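Local structure of type II restriction enzyme MspI (Moraxella sp., 1SA3) at a contact of chain A with DNA. The protein cuts double-stranded DNA at the palindromic sequence 5'-CCGG-3', cleaving after the first cytosine. Sequence-based numbering; all coordinates share one arbitrary frame.

Contact 1: a contact of chain A with DNA. Residues 248-249, 251, 259, 261. With nucleotides of chain C; nucleotides of chain B.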
ATOM      1  N   THR A 248      14.655  -6.639   1.655  1.00 10.95           N
ATOM      2  CA  THR A 248      15.740  -6.079   2.452  1.00 14.78           C
ATOM      3  C   THR A 248      15.491  -6.413   3.923  1.00 15.81           C
ATOM      4  O   THR A 248      14.778  -7.379   4.224  1.00 14.89           O
ATOM      5  CB  THR A 248      15.887  -4.548   2.206  1.00 16.06           C
ATOM      6  OG1 THR A 248      16.971  -4.038   2.991  1.00 16.42           O
ATOM      7  CG2 THR A 248      14.605  -3.818   2.549  1.00 15.46           C
ATOM      8  N   TYR A 249      16.063  -5.656   4.852  1.00 12.28           N
ATOM      9  CA  TYR A 249      15.855  -5.993   6.254  1.00 15.06           C
ATOM     10  C   TYR A 249      15.227  -4.900   7.105  1.00 14.94           C
ATOM     11  O   TYR A 249      15.354  -3.703   6.818  1.00 15.32           O
ATOM     12  CB  TYR A 249      17.173  -6.453   6.907  1.00 16.52           C
ATOM     13  CG  TYR A 249      18.132  -5.340   7.294  1.00 16.91           C
ATOM     14  CD1 TYR A 249      19.017  -4.783   6.365  1.00 19.86           C
ATOM     15  CD2 TYR A 249      18.169  -4.860   8.602  1.00 15.71           C
ATOM     16  CE1 TYR A 249      19.921  -3.777   6.742  1.00 19.63           C
ATOM     17  CE2 TYR A 249      19.054  -3.857   8.983  1.00 15.93           C
ATOM     18  CZ  TYR A 249      19.926  -3.323   8.058  1.00 17.91           C
ATOM     19  OH  TYR A 249      20.794  -2.337   8.467  1.00 22.98           O
ATOM     20  N   SER A 251      15.193  -2.882  10.407  1.00 17.09           N
ATOM     21  CA  SER A 251      16.203  -2.481  11.386  1.00 18.03           C
ATOM     22  C   SER A 251      15.619  -2.249  12.768  1.00 19.27           C
ATOM     23  O   SER A 251      16.358  -2.035  13.729  1.00 18.91           O
ATOM     24  CB  SER A 251      16.858  -1.178  10.936  1.00 17.06           C
ATOM     25  OG  SER A 251      15.856  -0.194  10.755  1.00 16.45           O
ATOM     26  N   GLN A 259      12.107  -7.173   5.480  1.00 13.03           N
ATOM     27  CA  GLN A 259      11.325  -5.994   5.126  1.00 11.19           C
ATOM     28  C   GLN A 259      11.158  -6.019   3.619  1.00 12.20           C
ATOM     29  O   GLN A 259      12.072  -6.418   2.892  1.00 13.13           O
ATOM     30  CB  GLN A 259      12.027  -4.693   5.503  1.00 14.00           C
ATOM     31  CG  GLN A 259      11.115  -3.475   5.316  1.00 10.57           C
ATOM     32  CD  GLN A 259      11.880  -2.152   5.317  1.00 13.63           C
ATOM     33  OE1 GLN A 259      12.757  -1.935   4.482  1.00 16.73           O
ATOM     34  NE2 GLN A 259      11.537  -1.263   6.246  1.00 12.48           N
ATOM     35  N   LYS A 261       9.843  -3.704   0.200  1.00 12.64           N
ATOM     36  CA  LYS A 261       9.487  -2.405  -0.336  1.00 11.23           C
ATOM     37  C   LYS A 261       8.751  -2.686  -1.630  1.00 11.76           C
ATOM     38  O   LYS A 261       9.065  -3.651  -2.331  1.00 14.79           O
ATOM     39  CB  LYS A 261      10.733  -1.550  -0.589  1.00 14.46           C
ATOM     40  CG  LYS A 261      11.580  -1.302   0.672  1.00 14.58           C
ATOM     41  CD  LYS A 261      12.544  -0.138   0.477  1.00 18.33           C
ATOM     42  CE  LYS A 261      13.545  -0.011   1.620  1.00 10.28           C
ATOM     43  NZ  LYS A 261      12.970   0.365   2.958  1.00 13.45           N
TER
ATOM     44  P    DC C   5       2.402   1.487   8.325  1.00 17.88           P
ATOM     45  OP1  DC C   5       1.037   2.006   8.098  1.00 15.09           O
ATOM     46  OP2  DC C   5       2.888   0.333   7.532  1.00 13.12           O
ATOM     47  O5'  DC C   5       3.386   2.720   8.155  1.00 17.18           O
ATOM     48  C5'  DC C   5       3.229   3.845   9.013  1.00 20.55           C
ATOM     49  C4'  DC C   5       4.288   4.875   8.728  1.00 16.13           C
ATOM     50  O4'  DC C   5       5.498   4.534   9.456  1.00 17.83           O
ATOM     51  C3'  DC C   5       4.658   4.907   7.249  1.00 18.89           C
ATOM     52  O3'  DC C   5       4.265   6.085   6.575  1.00 14.34           O
ATOM     53  C2'  DC C   5       6.167   4.783   7.214  1.00 20.42           C
ATOM     54  C1'  DC C   5       6.637   4.836   8.657  1.00 21.34           C
ATOM     55  N1   DC C   5       7.624   3.756   8.829  1.00 16.41           N
ATOM     56  C2   DC C   5       8.951   4.083   9.108  1.00 14.08           C
ATOM     57  O2   DC C   5       9.243   5.264   9.304  1.00 13.41           O
ATOM     58  N3   DC C   5       9.880   3.099   9.152  1.00 14.46           N
ATOM     59  C4   DC C   5       9.520   1.831   8.939  1.00 16.77           C
ATOM     60  N4   DC C   5      10.477   0.896   8.967  1.00 14.14           N
ATOM     61  C5   DC C   5       8.166   1.464   8.686  1.00 13.29           C
ATOM     62  C6   DC C   5       7.258   2.449   8.653  1.00 17.27           C
ATOM     63  P    DG C   6       4.649   6.247   5.024  1.00 15.77           P
ATOM     64  OP1  DG C   6       3.628   7.143   4.419  1.00 15.44           O
ATOM     65  OP2  DG C   6       4.893   4.904   4.422  1.00 12.08           O
ATOM     66  O5'  DG C   6       6.050   6.989   5.114  1.00 15.22           O
ATOM     67  C5'  DG C   6       7.183   6.520   4.392  1.00 15.80           C
ATOM     68  C4'  DG C   6       8.418   7.249   4.858  1.00 12.14           C
ATOM     69  O4'  DG C   6       8.887   6.535   6.031  1.00 13.07           O
ATOM     70  C3'  DG C   6       9.561   7.176   3.851  1.00 17.97           C
ATOM     71  O3'  DG C   6       9.782   8.378   3.136  1.00 20.19           O
ATOM     72  C2'  DG C   6      10.796   6.862   4.672  1.00 16.25           C
ATOM     73  C1'  DG C   6      10.300   6.385   6.024  1.00 14.49           C
ATOM     74  N9   DG C   6      10.615   4.958   6.069  1.00 12.07           N
ATOM     75  C8   DG C   6       9.770   3.899   5.818  1.00 15.46           C
ATOM     76  N7   DG C   6      10.394   2.745   5.773  1.00 13.63           N
ATOM     77  C5   DG C   6      11.720   3.059   6.048  1.00 13.11           C
ATOM     78  C6   DG C   6      12.873   2.218   6.129  1.00 12.77           C
ATOM     79  O6   DG C   6      12.950   0.993   5.953  1.00 13.02           O
ATOM     80  N1   DG C   6      14.020   2.949   6.436  1.00 15.01           N
ATOM     81  C2   DG C   6      14.059   4.317   6.632  1.00 19.17           C
ATOM     82  N2   DG C   6      15.268   4.851   6.912  1.00 16.11           N
ATOM     83  N3   DG C   6      12.994   5.106   6.555  1.00 13.89           N
ATOM     84  C4   DG C   6      11.868   4.417   6.263  1.00 14.33           C
ATOM     85  P    DG C   7      10.548   8.300   1.728  1.00 19.61           P
ATOM     86  OP1  DG C   7      10.260   9.566   1.019  1.00 21.78           O
ATOM     87  OP2  DG C   7      10.269   7.005   1.061  1.00 18.91           O
ATOM     88  O5'  DG C   7      12.074   8.284   2.162  1.00 20.58           O
ATOM     89  C5'  DG C   7      12.548   9.227   3.116  1.00 22.57           C
ATOM     90  C4'  DG C   7      14.046   9.111   3.257  1.00 25.47           C
ATOM     91  O4'  DG C   7      14.368   7.848   3.893  1.00 25.62           O
ATOM     92  C3'  DG C   7      14.791   9.129   1.922  1.00 25.01           C
ATOM     93  O3'  DG C   7      15.974   9.916   2.032  1.00 31.46           O
ATOM     94  C2'  DG C   7      15.156   7.675   1.697  1.00 27.54           C
ATOM     95  C1'  DG C   7      15.333   7.160   3.116  1.00 24.92           C
ATOM     96  N9   DG C   7      15.078   5.729   3.232  1.00 20.80           N
ATOM     97  C8   DG C   7      13.873   5.083   3.089  1.00 19.54           C
ATOM     98  N7   DG C   7      13.976   3.785   3.171  1.00 14.61           N
ATOM     99  C5   DG C   7      15.326   3.557   3.401  1.00 14.54           C
ATOM    100  C6   DG C   7      16.047   2.337   3.568  1.00 16.80           C
ATOM    101  O6   DG C   7      15.619   1.171   3.545  1.00 17.27           O
ATOM    102  N1   DG C   7      17.406   2.572   3.776  1.00 15.06           N
ATOM    103  C2   DG C   7      17.998   3.817   3.816  1.00 17.90           C
ATOM    104  N2   DG C   7      19.321   3.841   4.031  1.00 15.54           N
ATOM    105  N3   DG C   7      17.340   4.953   3.661  1.00 15.10           N
ATOM    106  C4   DG C   7      16.019   4.751   3.457  1.00 19.81           C
TER
ATOM    107  P    DC B   3      21.495  -7.699  -2.266  1.00 25.24           P
ATOM    108  OP1  DC B   3      22.568  -8.689  -2.563  1.00 23.97           O
ATOM    109  OP2  DC B   3      20.211  -8.166  -1.675  1.00 20.55           O
ATOM    110  O5'  DC B   3      22.127  -6.613  -1.298  1.00 24.70           O
ATOM    111  C5'  DC B   3      23.303  -5.916  -1.690  1.00 26.63           C
ATOM    112  C4'  DC B   3      23.607  -4.804  -0.716  1.00 24.49           C
ATOM    113  O4'  DC B   3      22.675  -3.712  -0.893  1.00 23.64           O
ATOM    114  C3'  DC B   3      23.555  -5.184   0.764  1.00 26.44           C
ATOM    115  O3'  DC B   3      24.715  -4.658   1.406  1.00 26.91           O
ATOM    116  C2'  DC B   3      22.303  -4.485   1.272  1.00 25.89           C
ATOM    117  C1'  DC B   3      22.262  -3.256   0.383  1.00 24.33           C
ATOM    118  N1   DC B   3      20.956  -2.594   0.232  1.00 23.50           N
ATOM    119  C2   DC B   3      20.875  -1.216   0.485  1.00 24.33           C
ATOM    120  O2   DC B   3      21.899  -0.610   0.832  1.00 22.01           O
ATOM    121  N3   DC B   3      19.690  -0.582   0.343  1.00 21.80           N
ATOM    122  C4   DC B   3      18.610  -1.266  -0.032  1.00 19.70           C
ATOM    123  N4   DC B   3      17.460  -0.593  -0.153  1.00 15.41           N
ATOM    124  C5   DC B   3      18.659  -2.672  -0.296  1.00 21.46           C
ATOM    125  C6   DC B   3      19.842  -3.289  -0.153  1.00 19.95           C
ATOM    126  P    DC B   4      24.943  -4.900   2.972  1.00 29.71           P
ATOM    127  OP1  DC B   4      26.402  -5.127   3.140  1.00 32.12           O
ATOM    128  OP2  DC B   4      23.985  -5.914   3.466  1.00 26.30           O
ATOM    129  O5'  DC B   4      24.580  -3.490   3.618  1.00 28.91           O
ATOM    130  C5'  DC B   4      25.325  -2.327   3.255  1.00 29.66           C
ATOM    131  C4'  DC B   4      24.846  -1.119   4.023  1.00 26.07           C
ATOM    132  O4'  DC B   4      23.545  -0.710   3.539  1.00 25.52           O
ATOM    133  C3'  DC B   4      24.706  -1.292   5.538  1.00 27.58           C
ATOM    134  O3'  DC B   4      25.162  -0.105   6.204  1.00 28.92           O
ATOM    135  C2'  DC B   4      23.207  -1.433   5.722  1.00 21.33           C
ATOM    136  C1'  DC B   4      22.701  -0.488   4.656  1.00 23.50           C
ATOM    137  N1   DC B   4      21.305  -0.699   4.240  1.00 20.32           N
ATOM    138  C2   DC B   4      20.440   0.400   4.226  1.00 23.04           C
ATOM    139  O2   DC B   4      20.895   1.521   4.511  1.00 17.53           O
ATOM    140  N3   DC B   4      19.136   0.217   3.902  1.00 21.06           N
ATOM    141  C4   DC B   4      18.692  -1.003   3.594  1.00 19.64           C
ATOM    142  N4   DC B   4      17.394  -1.146   3.301  1.00 16.79           N
ATOM    143  C5   DC B   4      19.558  -2.138   3.578  1.00 21.06           C
ATOM    144  C6   DC B   4      20.847  -1.940   3.901  1.00 20.65           C
ATOM    145  P    DC B   5      25.359  -0.102   7.801  1.00 33.68           P
ATOM    146  OP1  DC B   5      26.627   0.626   8.070  1.00 38.52           O
ATOM    147  OP2  DC B   5      25.156  -1.456   8.364  1.00 28.87           O
ATOM    148  O5'  DC B   5      24.191   0.821   8.370  1.00 35.35           O
ATOM    149  C5'  DC B   5      22.851   0.657   7.944  1.00 38.40           C
ATOM    150  C4'  DC B   5      22.073   1.925   8.200  1.00 34.70           C
ATOM    151  O4'  DC B   5      20.907   1.904   7.344  1.00 35.44           O
ATOM    152  C3'  DC B   5      21.572   2.121   9.636  1.00 33.84           C
ATOM    153  O3'  DC B   5      21.808   3.456  10.098  1.00 30.42           O
ATOM    154  C2'  DC B   5      20.081   1.857   9.535  1.00 34.67           C
ATOM    155  C1'  DC B   5      19.751   2.203   8.094  1.00 30.17           C
ATOM    156  N1   DC B   5      18.645   1.402   7.554  1.00 25.76           N
ATOM    157  C2   DC B   5      17.507   2.066   7.129  1.00 21.00           C
ATOM    158  O2   DC B   5      17.508   3.302   7.152  1.00 16.48           O
ATOM    159  N3   DC B   5      16.438   1.352   6.708  1.00 17.98           N
ATOM    160  C4   DC B   5      16.496   0.015   6.684  1.00 17.09           C
ATOM    161  N4   DC B   5      15.412  -0.650   6.277  1.00 13.06           N
ATOM    162  C5   DC B   5      17.665  -0.694   7.078  1.00 16.91           C
ATOM    163  C6   DC B   5      18.711   0.033   7.499  1.00 22.44           C
ATOM    164  P    DG B   6      21.531   3.838  11.640  1.00 34.44           P
ATOM    165  OP1  DG B   6      22.686   4.645  12.102  1.00 37.06           O
ATOM    166  OP2  DG B   6      21.106   2.656  12.426  1.00 32.01           O
ATOM    167  O5'  DG B   6      20.283   4.819  11.559  1.00 30.38           O
ATOM    168  C5'  DG B   6      20.376   6.034  10.828  1.00 28.95           C
ATOM    169  C4'  DG B   6      19.113   6.839  11.006  1.00 25.97           C
ATOM    170  O4'  DG B   6      18.024   6.172  10.324  1.00 25.81           O
ATOM    171  C3'  DG B   6      18.661   7.019  12.456  1.00 25.21           C
ATOM    172  O3'  DG B   6      18.105   8.327  12.600  1.00 27.41           O
ATOM    173  C2'  DG B   6      17.573   5.973  12.613  1.00 25.30           C
ATOM    174  C1'  DG B   6      16.950   5.967  11.224  1.00 22.83           C
ATOM    175  N9   DG B   6      16.281   4.724  10.847  1.00 21.32           N
ATOM    176  C8   DG B   6      16.822   3.461  10.820  1.00 18.64           C
ATOM    177  N7   DG B   6      15.965   2.545  10.456  1.00 17.69           N
ATOM    178  C5   DG B   6      14.788   3.246  10.225  1.00 16.27           C
ATOM    179  C6   DG B   6      13.508   2.788   9.811  1.00 15.92           C
ATOM    180  O6   DG B   6      13.151   1.632   9.554  1.00 15.19           O
ATOM    181  N1   DG B   6      12.599   3.839   9.703  1.00 11.09           N
ATOM    182  C2   DG B   6      12.883   5.163   9.958  1.00 11.46           C
ATOM    183  N2   DG B   6      11.875   6.035   9.792  1.00 11.88           N
ATOM    184  N3   DG B   6      14.067   5.599  10.344  1.00 15.23           N
ATOM    185  C4   DG B   6      14.967   4.593  10.458  1.00 18.35           C
TER
HETATM  186  O   HOH W   1       9.586  -1.860   8.294  1.00 14.80           O
HETATM  187  O   HOH W   2      13.432  -1.101   9.003  1.00 15.17           O
HETATM  188  O   HOH W   3      11.329   2.962   2.249  1.00 17.71           O

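Contact 2: a contact of chain A with DNA. Residues 159-161, 248. With nucleotides of chain B.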
ATOM      1  N   SER A 159      20.276  -9.569   3.508  1.00 17.05           N
ATOM      2  CA  SER A 159      20.399  -9.254   2.097  1.00 16.39           C
ATOM      3  C   SER A 159      20.729 -10.558   1.391  1.00 17.29           C
ATOM      4  O   SER A 159      20.809 -11.612   2.027  1.00 17.45           O
ATOM      5  CB  SER A 159      21.518  -8.240   1.835  1.00 18.44           C
ATOM      6  OG  SER A 159      22.775  -8.889   1.735  1.00 20.84           O
ATOM      7  N   ALA A 160      20.931 -10.484   0.080  1.00 19.31           N
ATOM      8  CA  ALA A 160      21.246 -11.672  -0.702  1.00 21.14           C
ATOM      9  C   ALA A 160      22.732 -11.699  -1.061  1.00 22.63           C
ATOM     10  O   ALA A 160      23.159 -12.518  -1.874  1.00 23.88           O
ATOM     11  CB  ALA A 160      20.402 -11.688  -1.971  1.00 18.82           C
ATOM     12  N   LYS A 161      23.511 -10.816  -0.439  1.00 22.35           N
ATOM     13  CA  LYS A 161      24.941 -10.714  -0.732  1.00 25.54           C
ATOM     14  C   LYS A 161      25.760 -11.994  -0.539  1.00 25.92           C
ATOM     15  O   LYS A 161      26.803 -12.158  -1.169  1.00 24.19           O
ATOM     16  CB  LYS A 161      25.578  -9.572   0.078  1.00 25.09           C
ATOM     17  CG  LYS A 161      25.813  -9.869   1.554  1.00 32.20           C
ATOM     18  CD  LYS A 161      26.495  -8.690   2.257  1.00 35.81           C
ATOM     19  CE  LYS A 161      26.838  -9.017   3.708  1.00 37.45           C
ATOM     20  NZ  LYS A 161      27.553  -7.903   4.390  1.00 40.78           N
ATOM     21  N   THR A 248      14.655  -6.639   1.655  1.00 10.95           N
ATOM     22  CA  THR A 248      15.740  -6.079   2.452  1.00 14.78           C
ATOM     23  C   THR A 248      15.491  -6.413   3.923  1.00 15.81           C
ATOM     24  O   THR A 248      14.778  -7.379   4.224  1.00 14.89           O
ATOM     25  CB  THR A 248      15.887  -4.548   2.206  1.00 16.06           C
ATOM     26  OG1 THR A 248      16.971  -4.038   2.991  1.00 16.42           O
ATOM     27  CG2 THR A 248      14.605  -3.818   2.549  1.00 15.46           C
TER
ATOM     28  P    DC B   3      21.495  -7.699  -2.266  1.00 25.24           P
ATOM     29  OP1  DC B   3      22.568  -8.689  -2.563  1.00 23.97           O
ATOM     30  OP2  DC B   3      20.211  -8.166  -1.675  1.00 20.55           O
ATOM     31  O5'  DC B   3      22.127  -6.613  -1.298  1.00 24.70           O
ATOM     32  C5'  DC B   3      23.303  -5.916  -1.690  1.00 26.63           C
ATOM     33  C4'  DC B   3      23.607  -4.804  -0.716  1.00 24.49           C
ATOM     34  O4'  DC B   3      22.675  -3.712  -0.893  1.00 23.64           O
ATOM     35  C3'  DC B   3      23.555  -5.184   0.764  1.00 26.44           C
ATOM     36  O3'  DC B   3      24.715  -4.658   1.406  1.00 26.91           O
ATOM     37  C2'  DC B   3      22.303  -4.485   1.272  1.00 25.89           C
ATOM     38  C1'  DC B   3      22.262  -3.256   0.383  1.00 24.33           C
ATOM     39  N1   DC B   3      20.956  -2.594   0.232  1.00 23.50           N
ATOM     40  C2   DC B   3      20.875  -1.216   0.485  1.00 24.33           C
ATOM     41  O2   DC B   3      21.899  -0.610   0.832  1.00 22.01           O
ATOM     42  N3   DC B   3      19.690  -0.582   0.343  1.00 21.80           N
ATOM     43  C4   DC B   3      18.610  -1.266  -0.032  1.00 19.70           C
ATOM     44  N4   DC B   3      17.460  -0.593  -0.153  1.00 15.41           N
ATOM     45  C5   DC B   3      18.659  -2.672  -0.296  1.00 21.46           C
ATOM     46  C6   DC B   3      19.842  -3.289  -0.153  1.00 19.95           C
ATOM     47  P    DC B   4      24.943  -4.900   2.972  1.00 29.71           P
ATOM     48  OP1  DC B   4      26.402  -5.127   3.140  1.00 32.12           O
ATOM     49  OP2  DC B   4      23.985  -5.914   3.466  1.00 26.30           O
ATOM     50  O5'  DC B   4      24.580  -3.490   3.618  1.00 28.91           O
ATOM     51  C5'  DC B   4      25.325  -2.327   3.255  1.00 29.66           C
ATOM     52  C4'  DC B   4      24.846  -1.119   4.023  1.00 26.07           C
ATOM     53  O4'  DC B   4      23.545  -0.710   3.539  1.00 25.52           O
ATOM     54  C3'  DC B   4      24.706  -1.292   5.538  1.00 27.58           C
ATOM     55  O3'  DC B   4      25.162  -0.105   6.204  1.00 28.92           O
ATOM     56  C2'  DC B   4      23.207  -1.433   5.722  1.00 21.33           C
ATOM     57  C1'  DC B   4      22.701  -0.488   4.656  1.00 23.50           C
ATOM     58  N1   DC B   4      21.305  -0.699   4.240  1.00 20.32           N
ATOM     59  C2   DC B   4      20.440   0.400   4.226  1.00 23.04           C
ATOM     60  O2   DC B   4      20.895   1.521   4.511  1.00 17.53           O
ATOM     61  N3   DC B   4      19.136   0.217   3.902  1.00 21.06           N
ATOM     62  C4   DC B   4      18.692  -1.003   3.594  1.00 19.64           C
ATOM     63  N4   DC B   4      17.394  -1.146   3.301  1.00 16.79           N
ATOM     64  C5   DC B   4      19.558  -2.138   3.578  1.00 21.06           C
ATOM     65  C6   DC B   4      20.847  -1.940   3.901  1.00 20.65           C
TER

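Contact 1: a contact of chain A with DNA
Thr248, Tyr249, Ser251, Gln259 and Lys261 of this type II restriction endonuclease read the CCGG site through the major groove; from strands 246-249 and 258-261 and the loop between them, each meets the Hoogsteen edge of a base. The tight part surrounds Tyr249. Tyrosine suits this place because the ring sets its CE1 rim over the face of DC4 of chain B, 3.5 Å from C6, and offers its own face to the edge of DC5 of chain B, CZ lying 3.6 Å from C5 and the planes 89° apart. The carbonyl O accepts a hydrogen bond from N4 of DC5 of chain B, and Thr248 OG1, anti to the backbone N (chi1 -179°), accepts one from N4 of DC4 of chain B at 2.9 Å.

Guanine acceptors call for donors. Gln259 NE2 reaches O6 of DG6 of chain C at 2.7 Å, almost in its own amide plane. Lysine, with several N-H groups, suits the next place: Lys261 NZ lies between O6 of DG7 (2.8 Å) and O6 of DG6 (3.1 Å) of chain C. It also bonds Gln259 OE1 from above the carbonyl plane, which probably fixes which amide end faces DG6.

The looser side is hydrated. Ser251 OG donates to N7 of DG6 of chain B at 2.8 Å, but water 2 bridges to its O6. Water 1 joins Gln259 NE2 to N4 of DC5 of chain C, and water 3 joins Lys261 NZ to N7 of DG7.

Contact 2: a contact of chain A with DNA
Ser159, Ala160 and Lys161 form a phosphate-binding loop of this type II restriction endonuclease, set against the backbone of chain B at the 5' edge of the CCGG site. Charge is met in two ways. The main-chain N of Ala160 donates to OP2 of DC3 at 3.0 Å, a neutral N-H donor to a charged phosphate oxygen, and the small methyl probably helps the loop to come close, CB lying 3.5 Å from the same oxygen. Lys161 adds a positive charge: CG stands between the backbone N and the carbonyl carbon (chi1 76°), and the chain then runs extended alongside the strand to bring NZ within 3.3 Å of OP1 of DC4. This salt bridge is long and made tip to tip, and the flexible lysine suits a negative group that needs no exact angle.

Ser159 lies between the loop and the sugar-phosphate chain and braces the loop from the DNA side. Its OG accepts the N-H of Lys161 at 3.0 Å, nearly straight (166° at H), so that this N-H points away from OP1 of DC3 although the oxygen is near. CB of the short Ser159 side chain meanwhile rests 3.8 Å from C3' of DC3.

Stacking plays no part on the protein side, since none of the four residues carries a ring. Instead Thr248 brings an aliphatic carbon to the base, CB lying 4.2 Å from C5 of DC3. This is a loose van der Waals approach. The nearby phosphates probably help to keep Lys161 protonated.

Contact 1 and contact 2 lie about 9 Å apart, measured between the centres of their C-alpha atoms, and share Thr248 on strand 246-249. Contact 1 works on base edges of both DNA strands, whereas contact 2 holds mainly the backbone of chain B at the 5' edge of the site, including the phosphate linking DC3 to DC4. Loop 159-161 and strand 246-249 are far apart in sequence but converge on DC4 of chain B. Backbone anchoring of this kind would help to set the register in which bases are read. The assembly holds one enzyme chain, consistent with an asymmetric complex on a palindrome.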